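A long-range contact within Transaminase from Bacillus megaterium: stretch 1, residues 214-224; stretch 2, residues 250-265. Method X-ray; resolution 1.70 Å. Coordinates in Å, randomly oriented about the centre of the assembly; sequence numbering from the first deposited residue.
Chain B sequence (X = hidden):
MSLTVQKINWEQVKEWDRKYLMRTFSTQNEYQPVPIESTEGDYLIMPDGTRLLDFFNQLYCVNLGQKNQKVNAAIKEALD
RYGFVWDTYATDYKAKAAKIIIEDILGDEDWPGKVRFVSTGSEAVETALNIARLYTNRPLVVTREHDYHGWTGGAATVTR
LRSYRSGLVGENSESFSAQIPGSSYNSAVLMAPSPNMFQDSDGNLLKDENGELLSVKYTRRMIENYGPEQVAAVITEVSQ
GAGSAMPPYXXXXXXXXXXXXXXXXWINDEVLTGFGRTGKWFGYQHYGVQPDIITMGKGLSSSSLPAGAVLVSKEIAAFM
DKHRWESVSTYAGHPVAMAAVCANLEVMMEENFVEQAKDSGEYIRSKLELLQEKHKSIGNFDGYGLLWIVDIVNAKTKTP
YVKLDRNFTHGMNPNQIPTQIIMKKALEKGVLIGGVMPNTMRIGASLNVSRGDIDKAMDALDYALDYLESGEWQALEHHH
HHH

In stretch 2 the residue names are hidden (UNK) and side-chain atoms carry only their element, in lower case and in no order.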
ATOM      1  N   LEU B 214     -27.046   6.606  12.920  1.00 37.48           N
ATOM      2  CA  LEU B 214     -25.739   7.234  13.102  1.00 37.64           C
ATOM      3  C   LEU B 214     -24.624   6.431  12.425  1.00 36.27           C
ATOM      4  O   LEU B 214     -23.688   7.006  11.858  1.00 34.56           O
ATOM      5  CB  LEU B 214     -25.426   7.443  14.590  1.00 41.23           C
ATOM      6  CG  LEU B 214     -25.627   8.846  15.185  1.00 46.62           C
ATOM      7  CD1 LEU B 214     -27.005   9.425  14.910  1.00 48.44           C
ATOM      8  CD2 LEU B 214     -25.332   8.841  16.682  1.00 47.31           C
ATOM      9  N   SER B 215     -24.731   5.106  12.501  1.00 35.08           N
ATOM     10  CA  SER B 215     -23.799   4.234  11.789  1.00 33.70           C
ATOM     11  C   SER B 215     -23.776   4.551  10.295  1.00 31.13           C
ATOM     12  O   SER B 215     -22.697   4.653   9.699  1.00 31.83           O
ATOM     13  CB  SER B 215     -24.144   2.760  12.023  1.00 32.36           C
ATOM     14  OG  SER B 215     -25.418   2.486  11.483  1.00 36.71           O
ATOM     15  N   VAL B 216     -24.962   4.662   9.689  1.00 31.53           N
ATOM     16  CA  VAL B 216     -25.091   5.026   8.278  1.00 31.08           C
ATOM     17  C   VAL B 216     -24.576   6.444   8.003  1.00 32.92           C
ATOM     18  O   VAL B 216     -23.854   6.686   7.018  1.00 30.60           O
ATOM     19  CB  VAL B 216     -26.550   4.862   7.781  1.00 31.18           C
ATOM     20  CG1 VAL B 216     -26.701   5.378   6.356  1.00 30.00           C
ATOM     21  CG2 VAL B 216     -26.998   3.398   7.894  1.00 31.49           C
ATOM     22  N   LYS B 217     -24.943   7.390   8.867  1.00 33.13           N
ATOM     23  CA  LYS B 217     -24.470   8.773   8.719  1.00 36.21           C
ATOM     24  C   LYS B 217     -22.953   8.854   8.617  1.00 34.86           C
ATOM     25  O   LYS B 217     -22.406   9.516   7.732  1.00 35.31           O
ATOM     26  CB  LYS B 217     -24.962   9.665   9.882  1.00 38.23           C
ATOM     27  CG  LYS B 217     -24.396  11.080   9.827  1.00 43.31           C
ATOM     28  CD  LYS B 217     -24.369  11.767  11.184  1.00 48.91           C
ATOM     29  CE  LYS B 217     -23.712  13.136  11.082  1.00 52.75           C
ATOM     30  NZ  LYS B 217     -24.636  14.172  10.535  1.00 55.71           N
ATOM     31  N   TYR B 218     -22.263   8.187   9.529  1.00 32.99           N
ATOM     32  CA  TYR B 218     -20.828   8.279   9.539  1.00 34.42           C
ATOM     33  C   TYR B 218     -20.207   7.510   8.370  1.00 33.46           C
ATOM     34  O   TYR B 218     -19.185   7.930   7.828  1.00 29.85           O
ATOM     35  CB  TYR B 218     -20.227   7.860  10.885  1.00 37.24           C
ATOM     36  CG  TYR B 218     -18.744   8.100  10.916  1.00 42.58           C
ATOM     37  CD1 TYR B 218     -18.221   9.386  10.690  1.00 44.85           C
ATOM     38  CD2 TYR B 218     -17.848   7.056  11.123  1.00 43.89           C
ATOM     39  CE1 TYR B 218     -16.863   9.619  10.694  1.00 45.67           C
ATOM     40  CE2 TYR B 218     -16.480   7.284  11.130  1.00 43.05           C
ATOM     41  CZ  TYR B 218     -15.993   8.566  10.917  1.00 46.73           C
ATOM     42  OH  TYR B 218     -14.640   8.809  10.917  1.00 48.15           O
ATOM     43  N   THR B 219     -20.844   6.406   7.968  1.00 29.68           N
ATOM     44  CA  THR B 219     -20.407   5.697   6.752  1.00 29.30           C
ATOM     45  C   THR B 219     -20.453   6.642   5.544  1.00 27.75           C
ATOM     46  O   THR B 219     -19.514   6.727   4.753  1.00 27.64           O
ATOM     47  CB  THR B 219     -21.279   4.441   6.475  1.00 27.81           C
ATOM     48  OG1 THR B 219     -21.287   3.592   7.627  1.00 28.19           O
ATOM     49  CG2 THR B 219     -20.752   3.644   5.275  1.00 27.76           C
ATOM     50  N   ARG B 220     -21.549   7.378   5.414  1.00 29.46           N
ATOM     51  CA  ARG B 220     -21.704   8.307   4.291  1.00 28.15           C
ATOM     52  C   ARG B 220     -20.633   9.405   4.361  1.00 27.87           C
ATOM     53  O   ARG B 220     -20.046   9.750   3.350  1.00 27.93           O
ATOM     54  CB  ARG B 220     -23.096   8.936   4.332  1.00 29.91           C
ATOM     55  CG  ARG B 220     -23.348   9.964   3.236  1.00 31.87           C
ATOM     56  CD  ARG B 220     -24.696  10.660   3.400  1.00 35.60           C
ATOM     57  NE  ARG B 220     -24.986  11.071   4.775  1.00 38.80           N
ATOM     58  CZ  ARG B 220     -24.597  12.216   5.342  1.00 43.78           C
ATOM     59  NH1 ARG B 220     -23.865  13.103   4.675  1.00 43.04           N
ATOM     60  NH2 ARG B 220     -24.934  12.468   6.602  1.00 44.91           N
ATOM     61  N   ARG B 221     -20.399   9.933   5.561  1.00 28.97           N
ATOM     62  CA  ARG B 221     -19.367  10.963   5.780  1.00 31.03           C
ATOM     63  C   ARG B 221     -17.985  10.493   5.343  1.00 29.11           C
ATOM     64  O   ARG B 221     -17.224  11.253   4.743  1.00 29.79           O
ATOM     65  CB  ARG B 221     -19.335  11.390   7.256  1.00 33.27           C
ATOM     66  CG  ARG B 221     -20.468  12.300   7.691  1.00 40.06           C
ATOM     67  CD  ARG B 221     -20.048  13.768   7.629  1.00 41.11           C
ATOM     68  NE  ARG B 221     -19.078  14.124   8.667  1.00 45.73           N
ATOM     69  CZ  ARG B 221     -19.299  14.951   9.696  1.00 47.91           C
ATOM     70  NH1 ARG B 221     -20.478  15.541   9.872  1.00 44.45           N
ATOM     71  NH2 ARG B 221     -18.318  15.197  10.554  1.00 47.28           N
ATOM     72  N   MET B 222     -17.660   9.233   5.663  1.00 27.93           N
ATOM     73  CA  MET B 222     -16.378   8.662   5.282  1.00 28.43           C
ATOM     74  C   MET B 222     -16.268   8.574   3.772  1.00 26.79           C
ATOM     75  O   MET B 222     -15.242   8.896   3.199  1.00 27.53           O
ATOM     76  CB  MET B 222     -16.202   7.260   5.888  1.00 29.60           C
ATOM     77  CG  MET B 222     -15.930   7.234   7.383  1.00 32.98           C
ATOM     78  SD  MET B 222     -16.031   5.521   7.975  1.00 39.81           S
ATOM     79  CE  MET B 222     -14.946   4.774   6.791  1.00 34.31           C
ATOM     80  N   ILE B 223     -17.346   8.134   3.108  1.00 26.38           N
ATOM     81  CA  ILE B 223     -17.331   8.077   1.653  1.00 25.08           C
ATOM     82  C   ILE B 223     -17.194   9.464   1.018  1.00 25.86           C
ATOM     83  O   ILE B 223     -16.503   9.620   0.021  1.00 25.86           O
ATOM     84  CB  ILE B 223     -18.570   7.327   1.099  1.00 24.37           C
ATOM     85  CG1 ILE B 223     -18.513   5.874   1.606  1.00 25.27           C
ATOM     86  CG2 ILE B 223     -18.632   7.385  -0.427  1.00 24.44           C
ATOM     87  CD1 ILE B 223     -19.828   5.124   1.434  1.00 24.94           C
ATOM     88  N   GLU B 224     -17.913  10.437   1.561  1.00 25.42           N
ATOM     89  CA  GLU B 224     -17.788  11.821   1.086  1.00 27.39           C
ATOM     90  C   GLU B 224     -16.355  12.322   1.232  1.00 27.88           C
ATOM     91  O   GLU B 224     -15.794  12.907   0.303  1.00 27.82           O
ATOM     92  CB  GLU B 224     -18.724  12.737   1.876  1.00 27.85           C
ATOM     93  CG  GLU B 224     -20.180  12.553   1.503  1.00 33.24           C
ATOM     94  CD  GLU B 224     -21.084  13.374   2.397  1.00 36.39           C
ATOM     95  OE1 GLU B 224     -20.606  13.867   3.446  1.00 41.73           O
ATOM     96  OE2 GLU B 224     -22.248  13.526   2.035  1.00 36.94           O
ATOM     97  N   UNK B 250     -33.621  -1.204  10.178  1.00 35.02           N
ATOM     98  CA  UNK B 250     -33.496  -0.104   9.245  1.00 34.70           C
ATOM     99  C   UNK B 250     -32.136   0.026   8.559  1.00 31.36           C
ATOM    100  O   UNK B 250     -32.017   0.715   7.548  1.00 29.89           O
ATOM    101  o   UNK B 250     -36.709   0.701   9.947  1.00 60.15           O
ATOM    102  c   UNK B 250     -36.114   1.186   8.967  1.00 52.71           C
ATOM    103  c   UNK B 250     -34.870   2.010   9.227  1.00 48.93           C
ATOM    104  c   UNK B 250     -33.802   1.212   9.944  1.00 41.21           C
ATOM    105  o   UNK B 250     -36.489   1.010   7.782  1.00 58.39           O
ATOM    106  N   UNK B 251     -31.122  -0.593   9.139  1.00 30.78           N
ATOM    107  CA  UNK B 251     -29.746  -0.459   8.621  1.00 29.48           C
ATOM    108  C   UNK B 251     -29.601  -0.811   7.129  1.00 28.98           C
ATOM    109  O   UNK B 251     -29.102   0.008   6.338  1.00 28.23           O
ATOM    110  o   UNK B 251     -23.473  -0.850   7.472  1.00 27.48           O
ATOM    111  c   UNK B 251     -28.766  -1.265   9.491  1.00 29.69           C
ATOM    112  c   UNK B 251     -26.847  -2.101   8.074  1.00 29.25           C
ATOM    113  c   UNK B 251     -26.530  -0.080   9.353  1.00 27.84           C
ATOM    114  c   UNK B 251     -24.748  -0.937   7.971  1.00 29.40           C
ATOM    115  c   UNK B 251     -25.547  -1.997   7.579  1.00 28.62           C
ATOM    116  c   UNK B 251     -25.226   0.044   8.860  1.00 28.67           C
ATOM    117  c   UNK B 251     -27.347  -1.155   8.979  1.00 28.43           C
ATOM    118  N   UNK B 252     -30.036  -2.013   6.743  1.00 27.27           N
ATOM    119  CA  UNK B 252     -29.877  -2.470   5.361  1.00 27.51           C
ATOM    120  C   UNK B 252     -30.652  -1.610   4.344  1.00 27.69           C
ATOM    121  O   UNK B 252     -30.088  -1.175   3.345  1.00 27.62           O
ATOM    122  c   UNK B 252     -30.284  -4.396   3.738  1.00 28.87           C
ATOM    123  c   UNK B 252     -29.047  -4.821   5.912  1.00 28.22           C
ATOM    124  c   UNK B 252     -27.638  -4.658   5.290  1.00 27.82           C
ATOM    125  c   UNK B 252     -30.156  -4.004   5.212  1.00 27.14           C
ATOM    126  N   UNK B 253     -31.944  -1.326   4.605  1.00 28.48           N
ATOM    127  CA  UNK B 253     -32.590  -0.389   3.693  1.00 29.69           C
ATOM    128  C   UNK B 253     -31.856   0.954   3.606  1.00 29.28           C
ATOM    129  O   UNK B 253     -31.773   1.540   2.517  1.00 28.09           O
ATOM    130  c   UNK B 253     -34.013  -0.231   4.295  1.00 29.19           C
ATOM    131  c   UNK B 253     -34.244  -1.518   5.009  1.00 31.12           C
ATOM    132  c   UNK B 253     -32.895  -1.921   5.563  1.00 31.11           C
ATOM    133  N   UNK B 254     -31.310   1.428   4.725  1.00 27.71           N
ATOM    134  CA  UNK B 254     -30.582   2.700   4.687  1.00 29.59           C
ATOM    135  C   UNK B 254     -29.264   2.619   3.911  1.00 28.34           C
ATOM    136  O   UNK B 254     -28.878   3.571   3.248  1.00 28.06           O
ATOM    137  c   UNK B 254     -31.645   3.971   6.584  1.00 35.61           C
ATOM    138  o   UNK B 254     -30.310   5.089   8.248  1.00 36.33           O
ATOM    139  n   UNK B 254     -32.522   4.979   8.600  1.00 41.73           N
ATOM    140  c   UNK B 254     -30.388   3.272   6.083  1.00 29.57           C
ATOM    141  c   UNK B 254     -31.428   4.724   7.890  1.00 36.82           C
ATOM    142  N   UNK B 255     -28.588   1.478   3.987  1.00 28.67           N
ATOM    143  CA  UNK B 255     -27.375   1.278   3.188  1.00 28.33           C
ATOM    144  C   UNK B 255     -27.683   1.201   1.698  1.00 28.14           C
ATOM    145  O   UNK B 255     -26.942   1.755   0.879  1.00 26.95           O
ATOM    146  c   UNK B 255     -25.590  -0.443   2.587  1.00 32.10           C
ATOM    147  c   UNK B 255     -25.873   0.332   5.004  1.00 28.86           C
ATOM    148  c   UNK B 255     -26.574   0.039   3.665  1.00 29.11           C
ATOM    149  c   UNK B 255     -24.811   1.437   5.008  1.00 30.38           C
ATOM    150  N   UNK B 256     -28.782   0.535   1.340  1.00 26.04           N
ATOM    151  CA  UNK B 256     -29.164   0.436  -0.057  1.00 26.32           C
ATOM    152  C   UNK B 256     -29.441   1.834  -0.628  1.00 26.84           C
ATOM    153  O   UNK B 256     -28.976   2.180  -1.710  1.00 27.16           O
ATOM    154  n   UNK B 256     -28.330  -1.952  -4.721  1.00 25.02           N
ATOM    155  c   UNK B 256     -30.200  -1.155  -2.702  1.00 27.52           C
ATOM    156  n   UNK B 256     -28.978  -0.432  -3.089  1.00 27.43           N
ATOM    157  n   UNK B 256     -27.046  -0.102  -4.295  1.00 24.62           N
ATOM    158  c   UNK B 256     -28.123  -0.838  -4.030  1.00 26.75           C
ATOM    159  c   UNK B 256     -30.377  -0.497  -0.229  1.00 24.16           C
ATOM    160  c   UNK B 256     -31.005  -0.448  -1.614  1.00 25.94           C
ATOM    161  N   UNK B 257     -30.214   2.612   0.128  1.00 29.08           N
ATOM    162  CA  UNK B 257     -30.538   3.991  -0.232  1.00 28.72           C
ATOM    163  C   UNK B 257     -29.285   4.871  -0.324  1.00 28.85           C
ATOM    164  O   UNK B 257     -29.102   5.567  -1.315  1.00 27.02           O
ATOM    165  c   UNK B 257     -33.275   6.308   1.247  1.00 40.74           C
ATOM    166  c   UNK B 257     -31.545   4.562   0.780  1.00 31.48           C
ATOM    167  c   UNK B 257     -33.608   7.797   1.221  1.00 46.03           C
ATOM    168  c   UNK B 257     -31.972   5.997   0.505  1.00 35.90           C
ATOM    169  n   UNK B 257     -32.720   8.602   2.113  1.00 52.09           N
ATOM    170  N   UNK B 258     -28.422   4.806   0.684  1.00 27.29           N
ATOM    171  CA  UNK B 258     -27.188   5.613   0.721  1.00 28.09           C
ATOM    172  C   UNK B 258     -26.252   5.287  -0.453  1.00 28.64           C
ATOM    173  O   UNK B 258     -25.734   6.191  -1.117  1.00 28.67           O
ATOM    174  c   UNK B 258     -23.327   3.948   2.316  1.00 32.55           C
ATOM    175  s   UNK B 258     -23.921   5.339   3.296  1.00 33.72           S
ATOM    176  c   UNK B 258     -25.088   6.146   2.161  1.00 30.89           C
ATOM    177  c   UNK B 258     -26.461   5.448   2.074  1.00 28.48           C
ATOM    178  N   UNK B 259     -26.055   3.997  -0.738  1.00 26.72           N
ATOM    179  CA  UNK B 259     -25.239   3.621  -1.892  1.00 25.56           C
ATOM    180  C   UNK B 259     -25.809   4.109  -3.243  1.00 26.06           C
ATOM    181  O   UNK B 259     -25.085   4.637  -4.080  1.00 25.74           O
ATOM    182  c   UNK B 259     -24.067   1.701  -0.730  1.00 26.43           C
ATOM    183  c   UNK B 259     -24.937   2.095  -1.920  1.00 26.76           C
ATOM    184  o   UNK B 259     -26.162   1.338  -1.893  1.00 26.94           O
ATOM    185  N   UNK B 260     -27.114   3.948  -3.447  1.00 27.13           N
ATOM    186  CA  UNK B 260     -27.760   4.453  -4.662  1.00 28.09           C
ATOM    187  C   UNK B 260     -27.557   5.973  -4.786  1.00 27.45           C
ATOM    188  O   UNK B 260     -27.245   6.463  -5.869  1.00 28.49           O
ATOM    189  c   UNK B 260     -29.462   2.274  -6.318  1.00 33.14           C
ATOM    190  c   UNK B 260     -30.141   0.924  -6.565  1.00 34.71           C
ATOM    191  c   UNK B 260     -29.266   4.173  -4.630  1.00 29.10           C
ATOM    192  c   UNK B 260     -29.694   2.721  -4.882  1.00 29.37           C
ATOM    193  n   UNK B 260     -29.876   0.441  -7.948  1.00 35.53           N
ATOM    194  N   UNK B 261     -27.740   6.691  -3.677  1.00 28.41           N
ATOM    195  CA  UNK B 261     -27.599   8.166  -3.686  1.00 31.80           C
ATOM    196  C   UNK B 261     -26.163   8.618  -3.972  1.00 32.76           C
ATOM    197  O   UNK B 261     -25.937   9.611  -4.660  1.00 30.26           O
ATOM    198  c   UNK B 261     -28.079   8.757  -2.360  1.00 33.20           C
ATOM    199  o   UNK B 261     -29.230   9.363   0.090  1.00 44.34           O
ATOM    200  c   UNK B 261     -29.583   8.648  -2.172  1.00 34.78           C
ATOM    201  c   UNK B 261     -30.061   9.121  -0.816  1.00 40.26           C
ATOM    202  o   UNK B 261     -31.292   9.231  -0.648  1.00 44.64           O
ATOM    203  N   UNK B 262     -25.188   7.861  -3.465  1.00 31.06           N
ATOM    204  CA  UNK B 262     -23.769   8.197  -3.677  1.00 31.68           C
ATOM    205  C   UNK B 262     -23.186   7.671  -4.995  1.00 30.33           C
ATOM    206  O   UNK B 262     -22.115   8.109  -5.409  1.00 30.56           O
ATOM    207  c   UNK B 262     -23.113   9.834  -1.073  1.00 40.57           C
ATOM    208  c   UNK B 262     -23.246   8.313  -1.100  1.00 35.32           C
ATOM    209  c   UNK B 262     -22.382   7.668  -0.034  1.00 35.45           C
ATOM    210  c   UNK B 262     -22.907   7.740  -2.490  1.00 32.21           C
ATOM    211  N   UNK B 263     -23.894   6.747  -5.651  1.00 27.84           N
ATOM    212  CA  UNK B 263     -23.433   6.162  -6.910  1.00 28.03           C
ATOM    213  C   UNK B 263     -22.364   5.104  -6.661  1.00 26.24           C
ATOM    214  O   UNK B 263     -21.402   4.990  -7.431  1.00 28.93           O
ATOM    215  N   UNK B 264     -22.575   4.319  -5.607  1.00 25.80           N
ATOM    216  CA  UNK B 264     -21.606   3.302  -5.134  1.00 25.72           C
ATOM    217  C   UNK B 264     -22.347   1.963  -5.162  1.00 24.71           C
ATOM    218  O   UNK B 264     -23.567   1.918  -4.935  1.00 24.97           O
ATOM    219  c   UNK B 264     -20.465   2.567  -2.947  1.00 29.04           C
ATOM    220  c   UNK B 264     -20.219   4.939  -3.799  1.00 26.89           C
ATOM    221  c   UNK B 264     -21.129   3.702  -3.716  1.00 26.72           C
ATOM    222  N   UNK B 265     -21.638   0.888  -5.495  1.00 22.86           N
ATOM    223  CA  UNK B 265     -22.247  -0.436  -5.464  1.00 21.87           C
ATOM    224  C   UNK B 265     -22.485  -0.954  -4.038  1.00 22.72           C
ATOM    225  O   UNK B 265     -21.794  -0.573  -3.092  1.00 23.88           O
ATOM    226  c   UNK B 265     -21.394  -1.441  -6.264  1.00 22.00           C
ATOM    227  c   UNK B 265     -20.216  -2.227  -8.327  1.00 23.82           C
ATOM    228  c   UNK B 265     -22.528  -1.175  -8.525  1.00 24.02           C
ATOM    229  c   UNK B 265     -21.189  -1.187  -7.750  1.00 23.70           C
TER
HETATM  230  O   HOH W   1     -21.973   1.001   8.417  1.00 31.41           O

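Position 250 carries three carbons, the third bearing two oxygens, and stays clear of stretch 1: a carboxylate two methylenes out, E250. At 251 one carbon leads to a six-carbon ring bearing an oxygen, which is a phenol, Y251. Its CD1 lies 3.5 Å from S215 OG, which meets the ring at its edge, and 3.8 Å from V216 CG2. One water joins the helices here, donating to T219 OG1 at 2.8 Å and lying 2.6 Å from Y251 OH.

Position 252 has four carbons forked at the first, with one arm two carbons long, and points away from stretch 1; this is I252. At 253 three carbons close a ring onto the backbone N, the signature of P253. Without an amide hydrogen it suits the first turn of a helix, where that group is not needed by the preceding turn.

Position 254 bears three carbons, the third with one oxygen and one nitrogen, and points toward stretch 1. It is an amide, Q254, with OE1 3.7 Å from V216 CG2. Position 255 repeats the four-carbon pattern forked at the first atom, hence I255; its CA-to-CB bond points sideways, but the end of the longer arm comes nearer, placing CD1 4.1 Å from V216 CG2.

At 256 three carbons, a nitrogen and a carbon with two more nitrogens form a guanidinium. R256 is out of reach of stretch 1, and its NH2 donates to the side-chain oxygen of 259. Position 257, four carbons in a row ending in nitrogen, is K257, exposed and without contact.

Position 258 is an unbranched chain of two carbons, a sulfur and a carbon, directed at stretch 1: M258. Its SD lies 3.8 Å from R220 CB and 4.1 Å from V216 CG1, while CE reaches I223 CD1 at 3.8 Å and T219 CG2 at 3.9 Å.

Position 259, one carbon carrying an oxygen and a carbon, is T259; its OG1 accepts from R256 NH2 at 2.9 Å. Position 260, again four carbons ending in nitrogen, is K260, far from the contact. At 261 three carbons end in two oxygens, giving E261, whose OE2 forms a salt bridge with K257 NZ at 3.2 Å.

Position 262 has four carbons forked at the second, so L262; CD1 packs 3.8 Å from I223 CG2 and 4.1 Å from R220 CG. Position 263 has no side-chain atoms and leaves the helix with positive phi, a conformation that favours G263. At 264 one carbon carries two others: V264, its CG2 4.5 Å from I223 CG2. Position 265, four carbons forked at the second, is L265, beyond reach.

The helices run nearly parallel, at 23°, with axes 10.1 Å apart at closest approach. No direct hydrogen bond links them; the contact is chiefly apolar and interlocking. V216 fits among Y251, Q254, I255 and M258, and M258 in turn among V216, T219, R220 and I223, while L262 and V264 extend the packing along I223.

Stretch 2 (250-265) EYIPQIRKMTKELGVL
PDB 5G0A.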